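Local coordinates for protein tyrosine aminotransferase (Leishmania infantum, PDB 4IX8) that probably catalyses the pyridoxal phosphate-dependent transfer of an amino group from L-tyrosine to 2-oxoglutarate, as aminotransferases of its class do, at residues 106-111 against 312-317; 155-160 against 304-309; 230-235 against 261-266; 382-387 against 391-396; 399-404 against 435-440. All blocks are in the same frame, centred on the assembly; numbering follows the deposited sequence.

In the fold
Contacts 1, 2 and 3 belong to the part of the chain built on the eight-stranded mixed sheet; contacts 4 and 5 lie on the opposite side of the chain's centre from contacts 1 and 2, beside the five-stranded sheet. Contacts 1 and 2 share helix 304-313, touch each other through Leu313 and Thr155, and both border the second subunit. Contact 2 is buried and apolar, whereas contact 1, partly buried, turns on a hydroxyl pair. Contact 3 is buried and aliphatic. Contacts 4 and 5 share helix 390-401 and meet where Phe393 packs on Phe438; contact 4 joins ring packing to a partly exposed salt-bridge network, and contact 5 sets a phenylalanine among glutamates that share an arginine.

Contact 1 of 5, residues 106-111 against 312-317; sequences PPTVGA and RLTQLI
Thr108 and Thr314 face each other across the contact, their CB atoms directed at the opposite segment and their side chains meeting at a slant. Thr108 OG1 donates a hydrogen bond of 2.8 Å to Thr314 OG1. Thr314 OG1 passes its own hydrogen on to Glu311 O, three residues earlier in the chain, so the two hydroxyls form a short relay ending on a helix carbonyl. Each threonine carries its hydroxyl between its backbone N and carbonyl carbon (chi1 64° in both), which turns the two oxygens toward one another. Thr314 CB also rests 3.2 Å from Thr108 O. Val109 adds an apolar flank: its CG2 lies 3.4 Å from Thr314 OG1 and 4.2 Å from Thr314 CG2. The loop presents these residues on a type I beta turn from Pro107 to Gly110, closed by Gly110 N to Pro107 O at 2.9 Å, just ahead of helix 112-122, for which Ala111 is the N-cap residue. Opposite, the chain forms a second type I turn, Leu313 to Leu316. Next to Thr314, Gln315 brings its CG to 4.1 Å from Thr108 OG1. This second turn borders the dimer partner: Leu316 O accepts a hydrogen bond from His173 of the second subunit, and Gln315 packs on Gln51 of that subunit.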
# COMPACT_ATOMS: atom_id res chain seq x y z
N PRO A 106 -13.98 1.30 -4.08
CA PRO A 106 -14.27 -0.12 -3.99
C PRO A 106 -14.46 -0.52 -2.54
O PRO A 106 -14.06 0.22 -1.64
CB PRO A 106 -13.02 -0.77 -4.50
CG PRO A 106 -11.95 0.15 -4.01
CD PRO A 106 -12.53 1.54 -4.11
N PRO A 107 -15.05 -1.70 -2.31
CA PRO A 107 -15.06 -2.24 -0.95
C PRO A 107 -13.62 -2.43 -0.48
O PRO A 107 -12.79 -2.78 -1.33
CB PRO A 107 -15.79 -3.58 -1.10
CG PRO A 107 -16.56 -3.47 -2.45
CD PRO A 107 -15.72 -2.57 -3.30
N THR A 108 -13.33 -2.23 0.82
CA THR A 108 -11.93 -2.17 1.25
C THR A 108 -11.26 -3.53 1.10
O THR A 108 -10.07 -3.63 1.11
CB THR A 108 -11.81 -1.73 2.71
OG1 THR A 108 -12.43 -2.71 3.56
CG2 THR A 108 -12.43 -0.36 2.91
N VAL A 109 -12.06 -4.57 1.03
CA VAL A 109 -11.61 -5.93 0.94
C VAL A 109 -11.41 -6.38 -0.52
O VAL A 109 -10.87 -7.45 -0.77
CB VAL A 109 -12.61 -6.82 1.72
CG1 VAL A 109 -12.62 -8.24 1.32
CG2 VAL A 109 -12.28 -6.72 3.19
N GLY A 110 -11.87 -5.56 -1.47
CA GLY A 110 -11.77 -5.85 -2.88
C GLY A 110 -13.14 -5.86 -3.53
O GLY A 110 -14.18 -6.06 -2.88
N ALA A 111 -13.16 -5.58 -4.82
CA ALA A 111 -14.37 -5.64 -5.63
C ALA A 111 -14.89 -7.07 -5.66
O ALA A 111 -14.10 -8.01 -5.81
CB ALA A 111 -14.08 -5.16 -7.01
N ARG A 312 -10.83 -6.49 8.66
CA ARG A 312 -10.92 -5.26 9.41
C ARG A 312 -9.78 -4.34 9.08
O ARG A 312 -9.98 -3.12 8.93
CB ARG A 312 -10.93 -5.51 10.92
CG ARG A 312 -12.18 -6.14 11.39
CD ARG A 312 -12.20 -6.19 12.91
NE ARG A 312 -13.45 -6.82 13.34
CZ ARG A 312 -13.85 -6.96 14.59
NH1 ARG A 312 -13.08 -6.52 15.58
NH2 ARG A 312 -15.00 -7.55 14.84
N LEU A 313 -8.59 -4.92 8.97
CA LEU A 313 -7.36 -4.14 8.73
C LEU A 313 -7.24 -3.57 7.30
O LEU A 313 -6.50 -2.60 7.10
CB LEU A 313 -6.13 -4.99 9.04
CG LEU A 313 -5.85 -5.29 10.52
CD1 LEU A 313 -4.57 -6.09 10.68
CD2 LEU A 313 -5.72 -4.03 11.32
N THR A 314 -8.02 -4.06 6.35
CA THR A 314 -8.05 -3.41 5.04
C THR A 314 -8.66 -2.03 5.14
O THR A 314 -8.52 -1.21 4.23
CB THR A 314 -8.86 -4.19 4.01
OG1 THR A 314 -10.24 -4.26 4.41
CG2 THR A 314 -8.30 -5.57 3.83
N GLN A 315 -9.36 -1.76 6.22
CA GLN A 315 -10.01 -0.45 6.32
C GLN A 315 -8.97 0.66 6.43
O GLN A 315 -9.25 1.82 6.12
CB GLN A 315 -10.96 -0.39 7.52
CG GLN A 315 -12.13 -1.38 7.38
CD GLN A 315 -12.99 -1.57 8.64
OE1 GLN A 315 -12.53 -1.43 9.80
NE2 GLN A 315 -14.25 -1.95 8.42
N LEU A 316 -7.76 0.33 6.86
CA LEU A 316 -6.83 1.41 7.19
C LEU A 316 -6.33 2.23 6.01
O LEU A 316 -6.18 3.43 6.16
CB LEU A 316 -5.67 0.84 7.97
CG LEU A 316 -6.10 0.31 9.33
CD1 LEU A 316 -4.99 -0.48 9.97
CD2 LEU A 316 -6.55 1.43 10.24
N ILE A 317 -6.04 1.62 4.86
CA ILE A 317 -5.71 2.41 3.66
C ILE A 317 -6.89 2.45 2.69
O ILE A 317 -6.83 3.14 1.68
CB ILE A 317 -4.47 1.87 2.93
CG1 ILE A 317 -4.74 0.52 2.25
CG2 ILE A 317 -3.30 1.79 3.95
CD1 ILE A 317 -3.64 0.15 1.28

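Contact 2 of 5, residues 155-160 against 304-309; sequences TALCNE and GDWAVG
The indole of Trp306 receives Leu157 over one face and Ala156 at its edge. Leu157 CD1 stands 3.8 Å from the centroid of the five-membered ring, only 4° off the ring normal, a CH-pi contact of a methyl set squarely on the pyrrole part. Leu157 CD2 reaches across to the benzo part, 4.0 Å from Trp306 CZ2, while Leu157 CB closes to 3.5 Å of Trp306 NE1. Near the ring plane, Ala156 CB meets Trp306 CD1 at 4.1 Å. With CG anti to the backbone N (chi1 -173°), Trp306 swings its ring off helix 304-313 and toward Ala156 and Leu157 of the segment on helix 145-157. Here two helices of the domain that carries the large mixed sheet are brought together, and the indole N-H is spent on Ala153 O of the partner helix. At Gly309, which has no side chain, the backbones come close: its CA and that of Ala156 are 5.2 Å apart, and Ala156 CB sits 3.8 Å from Gly309 C. Leu157 also touches Ala213 of strand 211-217 and Ile40 of the second subunit, and Thr155 O accepts a hydrogen bond from Ser43 OG of that subunit.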
# COMPACT_ATOMS: atom_id res chain seq x y z
N THR A 155 0.02 -8.99 10.68
CA THR A 155 -0.37 -8.09 11.77
C THR A 155 -1.80 -8.38 12.23
O THR A 155 -2.24 -7.86 13.24
CB THR A 155 -0.22 -6.60 11.35
OG1 THR A 155 -1.09 -6.30 10.27
CG2 THR A 155 1.17 -6.33 10.94
N ALA A 156 -2.54 -9.19 11.49
CA ALA A 156 -3.87 -9.64 11.91
C ALA A 156 -3.71 -10.92 12.74
O ALA A 156 -4.62 -11.29 13.47
CB ALA A 156 -4.78 -9.89 10.68
N LEU A 157 -2.54 -11.54 12.70
CA LEU A 157 -2.32 -12.83 13.36
C LEU A 157 -1.51 -12.69 14.66
O LEU A 157 -1.78 -13.35 15.68
CB LEU A 157 -1.62 -13.79 12.37
CG LEU A 157 -1.40 -15.22 12.84
CD1 LEU A 157 -2.73 -15.99 12.94
CD2 LEU A 157 -0.47 -15.89 11.89
N CYS A 158 -0.47 -11.86 14.59
CA CYS A 158 0.54 -11.79 15.64
C CYS A 158 0.44 -10.50 16.44
O CYS A 158 0.02 -9.44 15.95
CB CYS A 158 1.96 -11.87 15.06
SG CYS A 158 2.23 -13.26 14.00
N ASN A 159 0.83 -10.63 17.68
CA ASN A 159 1.09 -9.49 18.53
C ASN A 159 2.61 -9.36 18.69
O ASN A 159 3.36 -10.33 18.48
CB ASN A 159 0.46 -9.70 19.90
CG ASN A 159 -1.07 -9.83 19.85
OD1 ASN A 159 -1.77 -8.99 19.30
ND2 ASN A 159 -1.59 -10.87 20.50
N GLU A 160 3.04 -8.21 19.14
CA GLU A 160 4.42 -7.96 19.44
C GLU A 160 4.86 -8.96 20.50
O GLU A 160 4.16 -9.18 21.47
CB GLU A 160 4.59 -6.50 19.88
CG GLU A 160 6.03 -6.14 20.19
CD GLU A 160 6.35 -4.65 20.19
OE1 GLU A 160 5.52 -3.83 19.75
OE2 GLU A 160 7.48 -4.33 20.64
N GLY A 304 -11.37 -18.44 11.33
CA GLY A 304 -12.32 -17.39 10.98
C GLY A 304 -11.94 -16.05 11.57
O GLY A 304 -12.13 -15.02 10.94
N ASP A 305 -11.45 -16.05 12.80
CA ASP A 305 -11.05 -14.80 13.41
C ASP A 305 -9.86 -14.18 12.67
O ASP A 305 -9.76 -12.97 12.57
CB ASP A 305 -10.66 -15.00 14.86
CG ASP A 305 -11.79 -15.50 15.70
OD1 ASP A 305 -12.95 -15.15 15.37
OD2 ASP A 305 -11.51 -16.27 16.68
N TRP A 306 -8.96 -15.00 12.12
CA TRP A 306 -7.83 -14.46 11.36
C TRP A 306 -8.38 -13.72 10.15
O TRP A 306 -8.05 -12.55 9.88
CB TRP A 306 -6.90 -15.60 10.94
CG TRP A 306 -5.58 -15.18 10.29
CD1 TRP A 306 -5.00 -13.94 10.29
CD2 TRP A 306 -4.70 -16.03 9.56
NE1 TRP A 306 -3.81 -13.98 9.61
CE2 TRP A 306 -3.60 -15.25 9.15
CE3 TRP A 306 -4.72 -17.38 9.22
CZ2 TRP A 306 -2.56 -15.77 8.43
CZ3 TRP A 306 -3.68 -17.90 8.49
CH2 TRP A 306 -2.61 -17.11 8.12
N ALA A 307 -9.32 -14.35 9.48
CA ALA A 307 -9.92 -13.77 8.30
C ALA A 307 -10.63 -12.45 8.62
O ALA A 307 -10.43 -11.42 7.96
CB ALA A 307 -10.91 -14.75 7.72
N VAL A 308 -11.47 -12.48 9.63
CA VAL A 308 -12.16 -11.26 10.07
C VAL A 308 -11.14 -10.16 10.41
O VAL A 308 -11.31 -9.02 10.00
CB VAL A 308 -13.10 -11.56 11.29
CG1 VAL A 308 -13.56 -10.26 12.02
CG2 VAL A 308 -14.32 -12.38 10.80
N GLY A 309 -10.04 -10.53 11.08
CA GLY A 309 -9.00 -9.57 11.42
C GLY A 309 -8.39 -8.90 10.19
O GLY A 309 -8.27 -7.67 10.13

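Contact 3 of 5, residues 230-235 against 261-266; sequences AHVSDI and IFTSVA
Segment 230-235 of helix 229-242 passes the irregular segment 261-266 at some distance, the nearest CA atoms, Val232 and Val265, being 6.9 Å apart, and no hydrogen bond joins the two backbones. Val232 bridges the gap alone from the helix side, its CB directed at the loop. Its two methyls divide the work. CG1, anti to the backbone N (chi1 176°), meets Val265 CG1 at 4.0 Å, the two side chains crossing at about a right angle. CG2 leans instead over the backbone of Thr263, 4.1 Å from Thr263 O, and Val232 CB lies 4.3 Å from Thr263 CG2. The contact is aliphatic apart from the Thr263 carbonyl. Phe268 adds to the apolar cluster, touching both Val232 and Thr263, while Val265 also packs on Leu246 and Ser248 of strand 246-249. Polar bonds hold the loop in turn: Glu250 is hydrogen-bonded to Val265 N and Ser264 OG, and Arg274 donates to Val265 O. Strand 211-217, helix 229-242 and the parallel neighbouring strand 246-249 form a beta-alpha-beta unit of the large aminotransferase sheet, with the loop toward strand 274-279 packed on its helix.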
# COMPACT_ATOMS: atom_id res chain seq x y z
N ALA A 230 5.90 -33.82 -2.84
CA ALA A 230 6.18 -34.56 -1.61
C ALA A 230 6.70 -33.63 -0.52
O ALA A 230 6.38 -33.80 0.66
CB ALA A 230 7.17 -35.71 -1.87
N HIS A 231 7.51 -32.66 -0.90
CA HIS A 231 8.02 -31.72 0.10
C HIS A 231 6.89 -30.81 0.60
O HIS A 231 6.83 -30.48 1.79
CB HIS A 231 9.15 -30.90 -0.48
CG HIS A 231 9.85 -30.01 0.51
ND1 HIS A 231 10.41 -30.48 1.69
CD2 HIS A 231 10.10 -28.68 0.47
CE1 HIS A 231 10.98 -29.47 2.33
NE2 HIS A 231 10.78 -28.36 1.62
N VAL A 232 5.99 -30.39 -0.30
CA VAL A 232 4.89 -29.52 0.13
C VAL A 232 3.96 -30.32 1.07
O VAL A 232 3.54 -29.83 2.12
CB VAL A 232 4.11 -28.97 -1.07
CG1 VAL A 232 2.91 -28.16 -0.60
CG2 VAL A 232 5.02 -28.08 -1.94
N SER A 233 3.78 -31.61 0.77
CA SER A 233 3.00 -32.50 1.62
C SER A 233 3.61 -32.57 3.01
O SER A 233 2.90 -32.44 4.02
CB SER A 233 2.97 -33.88 0.99
OG SER A 233 2.08 -34.73 1.66
N ASP A 234 4.93 -32.65 3.05
CA ASP A 234 5.64 -32.75 4.32
C ASP A 234 5.53 -31.44 5.11
O ASP A 234 5.39 -31.47 6.33
CB ASP A 234 7.11 -33.08 4.10
CG ASP A 234 7.34 -34.52 3.73
OD1 ASP A 234 6.41 -35.36 3.91
OD2 ASP A 234 8.46 -34.81 3.27
N ILE A 235 5.61 -30.31 4.42
CA ILE A 235 5.45 -29.01 5.06
C ILE A 235 4.08 -28.91 5.73
O ILE A 235 3.97 -28.54 6.90
CB ILE A 235 5.62 -27.91 4.05
CG1 ILE A 235 7.09 -27.82 3.63
CG2 ILE A 235 5.18 -26.60 4.62
CD1 ILE A 235 7.29 -27.04 2.33
N ILE A 261 6.06 -29.00 -12.70
CA ILE A 261 4.74 -28.98 -12.09
C ILE A 261 4.73 -28.10 -10.87
O ILE A 261 5.51 -28.29 -9.96
CB ILE A 261 4.27 -30.38 -11.68
CG1 ILE A 261 4.20 -31.29 -12.90
CG2 ILE A 261 2.90 -30.33 -10.96
CD1 ILE A 261 4.28 -32.76 -12.50
N PHE A 262 3.82 -27.15 -10.84
CA PHE A 262 3.70 -26.32 -9.67
C PHE A 262 2.70 -26.98 -8.74
O PHE A 262 1.63 -27.43 -9.18
CB PHE A 262 3.28 -24.91 -10.02
CG PHE A 262 2.83 -24.12 -8.81
CD1 PHE A 262 3.72 -23.82 -7.80
CD2 PHE A 262 1.54 -23.64 -8.72
CE1 PHE A 262 3.30 -23.10 -6.69
CE2 PHE A 262 1.13 -22.91 -7.63
CZ PHE A 262 2.00 -22.63 -6.62
N THR A 263 3.07 -27.09 -7.48
CA THR A 263 2.19 -27.65 -6.45
C THR A 263 1.79 -26.56 -5.47
O THR A 263 2.58 -26.16 -4.60
CB THR A 263 2.88 -28.80 -5.65
OG1 THR A 263 3.34 -29.84 -6.54
CG2 THR A 263 1.92 -29.43 -4.69
N SER A 264 0.53 -26.12 -5.55
CA SER A 264 0.00 -25.11 -4.63
C SER A 264 -0.42 -25.76 -3.32
O SER A 264 -0.86 -26.90 -3.32
CB SER A 264 -1.19 -24.38 -5.27
OG SER A 264 -1.82 -23.47 -4.36
N VAL A 265 -0.29 -25.07 -2.19
CA VAL A 265 -0.72 -25.64 -0.91
C VAL A 265 -2.22 -25.85 -0.94
O VAL A 265 -2.78 -26.54 -0.09
CB VAL A 265 -0.29 -24.78 0.32
CG1 VAL A 265 1.21 -24.70 0.39
CG2 VAL A 265 -0.89 -23.40 0.27
N ALA A 266 -2.87 -25.25 -1.93
CA ALA A 266 -4.29 -25.46 -2.15
C ALA A 266 -4.65 -26.88 -2.60
O ALA A 266 -5.79 -27.33 -2.39
CB ALA A 266 -4.79 -24.49 -3.19

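Contact 4 of 5, residues 382-387 against 391-396; sequences SYFQDL and MEFYEK
Phe384 and Phe393 make an edge-to-face (T-shaped) pair where the loop leading into helix 390-401 folds back on that helix's first turns, beside the five-stranded sheet. The edge of Phe393 is turned to the face of Phe384, with centroids 5.9 Å apart and planes at 74°. Phe393 also makes an edge-to-face pair with Phe438 of helix 425-442, so the pair belongs to a larger aromatic cluster. Leu387 supplies the aliphatic packing and uses both branches: CD1 lies 3.6 Å from Phe393 CD2, and CD2 lies 3.8 Å from Lys396 CG. Its contacts thus link the rings to the stem of the lysine. The charged groups gather as a salt-bridge network of Asp386, Glu392 and Lys396. Lys396 NZ forms a salt bridge with Asp386 OD2 at 3.1 Å and a hydrogen bond to Asp386 O, while its bridge to Glu392 OE2, one turn back on the same helix, is longer at 3.5 Å; all three hydrogen bonds, those within the two salt bridges included, are weak. Bends at chi2 (-98°) and chi4 (93°) curl the lysine chain over Leu387 to bring the ammonium there. Both acids have second partners: Asp386 OD1 is hydrogen-bonded to His442 ND1, and Glu392 OE1 accepts from Lys388 N near the start of the helix.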
# COMPACT_ATOMS: atom_id res chain seq x y z
N SER A 382 37.11 -20.37 0.03
CA SER A 382 38.45 -20.92 0.15
C SER A 382 39.18 -20.89 -1.19
O SER A 382 40.32 -21.32 -1.27
CB SER A 382 38.40 -22.36 0.67
OG SER A 382 38.11 -23.26 -0.38
N TYR A 383 38.53 -20.40 -2.25
CA TYR A 383 39.18 -20.29 -3.57
C TYR A 383 39.91 -18.96 -3.73
O TYR A 383 40.70 -18.81 -4.63
CB TYR A 383 38.16 -20.42 -4.71
CG TYR A 383 38.06 -21.80 -5.31
CD1 TYR A 383 37.77 -22.91 -4.53
CD2 TYR A 383 38.24 -22.01 -6.67
CE1 TYR A 383 37.67 -24.18 -5.08
CE2 TYR A 383 38.15 -23.28 -7.23
CZ TYR A 383 37.87 -24.36 -6.43
OH TYR A 383 37.78 -25.62 -6.99
N PHE A 384 39.61 -18.00 -2.86
CA PHE A 384 39.98 -16.61 -3.11
C PHE A 384 40.95 -16.06 -2.08
O PHE A 384 40.81 -16.33 -0.88
CB PHE A 384 38.71 -15.76 -3.15
CG PHE A 384 37.68 -16.24 -4.14
CD1 PHE A 384 37.90 -16.09 -5.50
CD2 PHE A 384 36.50 -16.85 -3.72
CE1 PHE A 384 36.96 -16.53 -6.42
CE2 PHE A 384 35.54 -17.29 -4.65
CZ PHE A 384 35.78 -17.13 -6.00
N GLN A 385 41.92 -15.27 -2.54
CA GLN A 385 42.99 -14.77 -1.68
C GLN A 385 42.51 -13.63 -0.76
O GLN A 385 42.94 -13.54 0.39
CB GLN A 385 44.20 -14.30 -2.53
N ASP A 386 41.60 -12.79 -1.24
CA ASP A 386 41.21 -11.57 -0.55
C ASP A 386 39.72 -11.31 -0.63
O ASP A 386 39.32 -10.16 -0.71
CB ASP A 386 41.94 -10.36 -1.14
CG ASP A 386 41.57 -10.12 -2.59
OD1 ASP A 386 41.18 -11.10 -3.26
OD2 ASP A 386 41.66 -8.96 -3.06
N LEU A 387 38.91 -12.36 -0.64
CA LEU A 387 37.46 -12.17 -0.61
C LEU A 387 36.81 -12.91 0.58
O LEU A 387 36.42 -14.08 0.46
CB LEU A 387 36.85 -12.61 -1.96
CG LEU A 387 37.29 -11.84 -3.24
CD1 LEU A 387 36.54 -12.33 -4.51
CD2 LEU A 387 37.14 -10.32 -3.13
N MET A 391 29.58 -10.27 0.85
CA MET A 391 29.49 -8.82 0.75
C MET A 391 30.72 -8.26 0.07
O MET A 391 30.63 -7.40 -0.81
CB MET A 391 29.32 -8.19 2.14
CG MET A 391 29.20 -6.67 2.14
SD MET A 391 27.66 -6.04 1.40
CE MET A 391 26.45 -6.79 2.46
N GLU A 392 31.88 -8.77 0.46
CA GLU A 392 33.14 -8.26 -0.05
C GLU A 392 33.25 -8.60 -1.54
O GLU A 392 33.84 -7.85 -2.34
CB GLU A 392 34.33 -8.81 0.74
CG GLU A 392 35.65 -8.09 0.40
CD GLU A 392 36.84 -8.48 1.28
OE1 GLU A 392 36.73 -9.48 2.03
OE2 GLU A 392 37.88 -7.78 1.20
N PHE A 393 32.70 -9.75 -1.89
CA PHE A 393 32.65 -10.16 -3.29
C PHE A 393 31.79 -9.21 -4.13
O PHE A 393 32.16 -8.85 -5.26
CB PHE A 393 32.08 -11.57 -3.38
CG PHE A 393 32.23 -12.20 -4.71
CD1 PHE A 393 31.44 -11.79 -5.78
CD2 PHE A 393 33.12 -13.23 -4.90
CE1 PHE A 393 31.57 -12.38 -7.02
CE2 PHE A 393 33.26 -13.83 -6.12
CZ PHE A 393 32.49 -13.41 -7.19
N TYR A 394 30.68 -8.79 -3.53
CA TYR A 394 29.71 -7.91 -4.17
C TYR A 394 30.37 -6.55 -4.43
O TYR A 394 30.30 -6.02 -5.55
CB TYR A 394 28.41 -7.79 -3.30
CG TYR A 394 27.73 -6.42 -3.38
CD1 TYR A 394 26.86 -6.11 -4.42
CD2 TYR A 394 27.95 -5.45 -2.40
CE1 TYR A 394 26.27 -4.85 -4.50
CE2 TYR A 394 27.34 -4.19 -2.47
CZ TYR A 394 26.50 -3.90 -3.52
OH TYR A 394 25.92 -2.66 -3.61
N GLU A 395 31.09 -6.05 -3.42
CA GLU A 395 31.71 -4.73 -3.48
C GLU A 395 32.79 -4.69 -4.51
O GLU A 395 32.80 -3.80 -5.36
CB GLU A 395 32.31 -4.34 -2.13
CG GLU A 395 31.28 -3.78 -1.13
CD GLU A 395 31.71 -3.88 0.32
OE1 GLU A 395 32.70 -4.57 0.61
OE2 GLU A 395 31.04 -3.29 1.18
N LYS A 396 33.66 -5.69 -4.48
CA LYS A 396 34.83 -5.70 -5.34
C LYS A 396 34.44 -5.96 -6.79
O LYS A 396 35.03 -5.38 -7.71
CB LYS A 396 35.82 -6.78 -4.88
CG LYS A 396 36.30 -6.63 -3.44
CD LYS A 396 37.66 -5.95 -3.39
CE LYS A 396 38.32 -6.10 -2.02
NZ LYS A 396 39.22 -7.30 -1.99

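Contact 5 of 5, residues 399-404 against 435-440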
# COMPACT_ATOMS: atom_id res chain seq x y z
N ASP A 399 33.07 -2.69 -8.01
CA ASP A 399 34.10 -1.68 -8.13
C ASP A 399 35.00 -1.96 -9.31
O ASP A 399 35.44 -1.03 -9.97
CB ASP A 399 34.92 -1.61 -6.84
CG ASP A 399 35.97 -0.53 -6.89
OD1 ASP A 399 35.61 0.63 -7.15
OD2 ASP A 399 37.15 -0.85 -6.69
N GLU A 400 35.26 -3.23 -9.60
CA GLU A 400 36.23 -3.59 -10.64
C GLU A 400 35.62 -3.84 -12.02
O GLU A 400 36.24 -3.57 -13.01
CB GLU A 400 37.00 -4.83 -10.21
CG GLU A 400 37.81 -4.61 -8.96
CD GLU A 400 38.56 -5.87 -8.56
OE1 GLU A 400 38.86 -6.70 -9.45
OE2 GLU A 400 38.85 -6.03 -7.35
N GLU A 401 34.39 -4.35 -12.07
CA GLU A 401 33.77 -4.77 -13.33
C GLU A 401 32.41 -4.10 -13.58
O GLU A 401 31.79 -4.33 -14.61
CB GLU A 401 33.60 -6.28 -13.34
CG GLU A 401 34.90 -7.06 -13.16
CD GLU A 401 35.73 -7.06 -14.40
OE1 GLU A 401 35.13 -6.97 -15.50
OE2 GLU A 401 36.97 -7.15 -14.29
N ASN A 402 31.96 -3.27 -12.64
CA ASN A 402 30.71 -2.52 -12.77
C ASN A 402 29.56 -3.47 -13.06
O ASN A 402 28.65 -3.16 -13.84
CB ASN A 402 30.82 -1.44 -13.86
CG ASN A 402 29.81 -0.29 -13.70
OD1 ASN A 402 29.00 -0.26 -12.76
ND2 ASN A 402 29.85 0.66 -14.63
N VAL A 403 29.58 -4.62 -12.39
CA VAL A 403 28.48 -5.56 -12.41
C VAL A 403 27.94 -5.63 -11.01
O VAL A 403 28.69 -5.89 -10.06
CB VAL A 403 28.89 -6.97 -12.85
CG1 VAL A 403 27.69 -7.89 -12.79
CG2 VAL A 403 29.47 -6.95 -14.24
N GLN A 404 26.63 -5.49 -10.88
CA GLN A 404 26.01 -5.45 -9.59
C GLN A 404 25.20 -6.74 -9.36
O GLN A 404 24.27 -7.06 -10.10
CB GLN A 404 25.13 -4.20 -9.47
CG GLN A 404 24.69 -3.90 -8.03
CD GLN A 404 23.60 -2.87 -7.94
OE1 GLN A 404 23.41 -2.08 -8.87
NE2 GLN A 404 22.88 -2.86 -6.84
N ILE A 435 32.54 -11.75 -14.67
CA ILE A 435 32.55 -12.47 -13.42
C ILE A 435 33.61 -13.56 -13.47
O ILE A 435 34.36 -13.76 -12.52
CB ILE A 435 31.19 -13.07 -13.17
CG1 ILE A 435 30.21 -11.94 -12.85
CG2 ILE A 435 31.23 -14.01 -11.96
CD1 ILE A 435 28.80 -12.31 -12.96
N ILE A 436 33.70 -14.24 -14.61
CA ILE A 436 34.72 -15.25 -14.80
C ILE A 436 36.10 -14.63 -14.71
O ILE A 436 36.96 -15.09 -13.98
CB ILE A 436 34.55 -15.91 -16.15
CG1 ILE A 436 33.27 -16.75 -16.12
CG2 ILE A 436 35.77 -16.75 -16.53
CD1 ILE A 436 32.86 -17.25 -17.47
N GLU A 437 36.31 -13.59 -15.49
CA GLU A 437 37.57 -12.88 -15.45
C GLU A 437 37.84 -12.40 -14.03
O GLU A 437 38.96 -12.47 -13.55
CB GLU A 437 37.50 -11.72 -16.43
CG GLU A 437 38.62 -10.74 -16.37
CD GLU A 437 38.22 -9.48 -17.07
OE1 GLU A 437 37.80 -9.59 -18.24
OE2 GLU A 437 38.25 -8.39 -16.44
N PHE A 438 36.81 -11.95 -13.35
CA PHE A 438 36.98 -11.40 -12.02
C PHE A 438 37.44 -12.47 -11.02
O PHE A 438 38.33 -12.23 -10.19
CB PHE A 438 35.67 -10.79 -11.56
CG PHE A 438 35.65 -10.42 -10.11
CD1 PHE A 438 36.21 -9.24 -9.69
CD2 PHE A 438 35.06 -11.23 -9.20
CE1 PHE A 438 36.18 -8.89 -8.37
CE2 PHE A 438 35.02 -10.87 -7.88
CZ PHE A 438 35.60 -9.70 -7.47
N CYS A 439 36.85 -13.65 -11.12
CA CYS A 439 37.20 -14.74 -10.23
C CYS A 439 38.66 -15.19 -10.43
O CYS A 439 39.40 -15.36 -9.45
CB CYS A 439 36.25 -15.91 -10.44
SG CYS A 439 34.66 -15.65 -9.72
N GLU A 440 39.07 -15.39 -11.68
CA GLU A 440 40.42 -15.89 -11.98
C GLU A 440 41.46 -14.95 -11.40
O GLU A 440 42.47 -15.38 -10.84
CB GLU A 440 40.65 -16.03 -13.48
CG GLU A 440 39.70 -17.01 -14.17
CD GLU A 440 40.09 -18.47 -14.00
OE1 GLU A 440 40.98 -18.78 -13.17
OE2 GLU A 440 39.47 -19.32 -14.70
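Phe438 lies across the end of helix 390-401 with Glu400 at its rim: Glu400 OE1 comes to 3.6 Å from Phe438 CE1, near the ring plane, and the carboxylate is turned 59° from the ring. Glu401 covers the root of the same side chain, its CG 4.1 Å from Phe438 CB. A bend at chi2 (-76°) then carries its carboxylate to Glu437, where Glu401 OE2 and Glu437 OE2 stand 2.8 Å apart, the two carboxylate planes turned 79° from each other. Arg441 forms salt bridges with Glu400 OE1, Glu401 OE2 and Glu437 OE2, which probably offsets the gathering of three acids. His442 NE2 gives Glu400 OE1 a further hydrogen bond, and Arg434 reaches Glu401 O at the helix end. Asn402, with positive phi, turns the chain out of the helix into strand 403-407. The arrangement is helix-on-helix packing beside the five-stranded sheet of the aminotransferase fold, with helix 425-442 laid against the helix-to-strand junction.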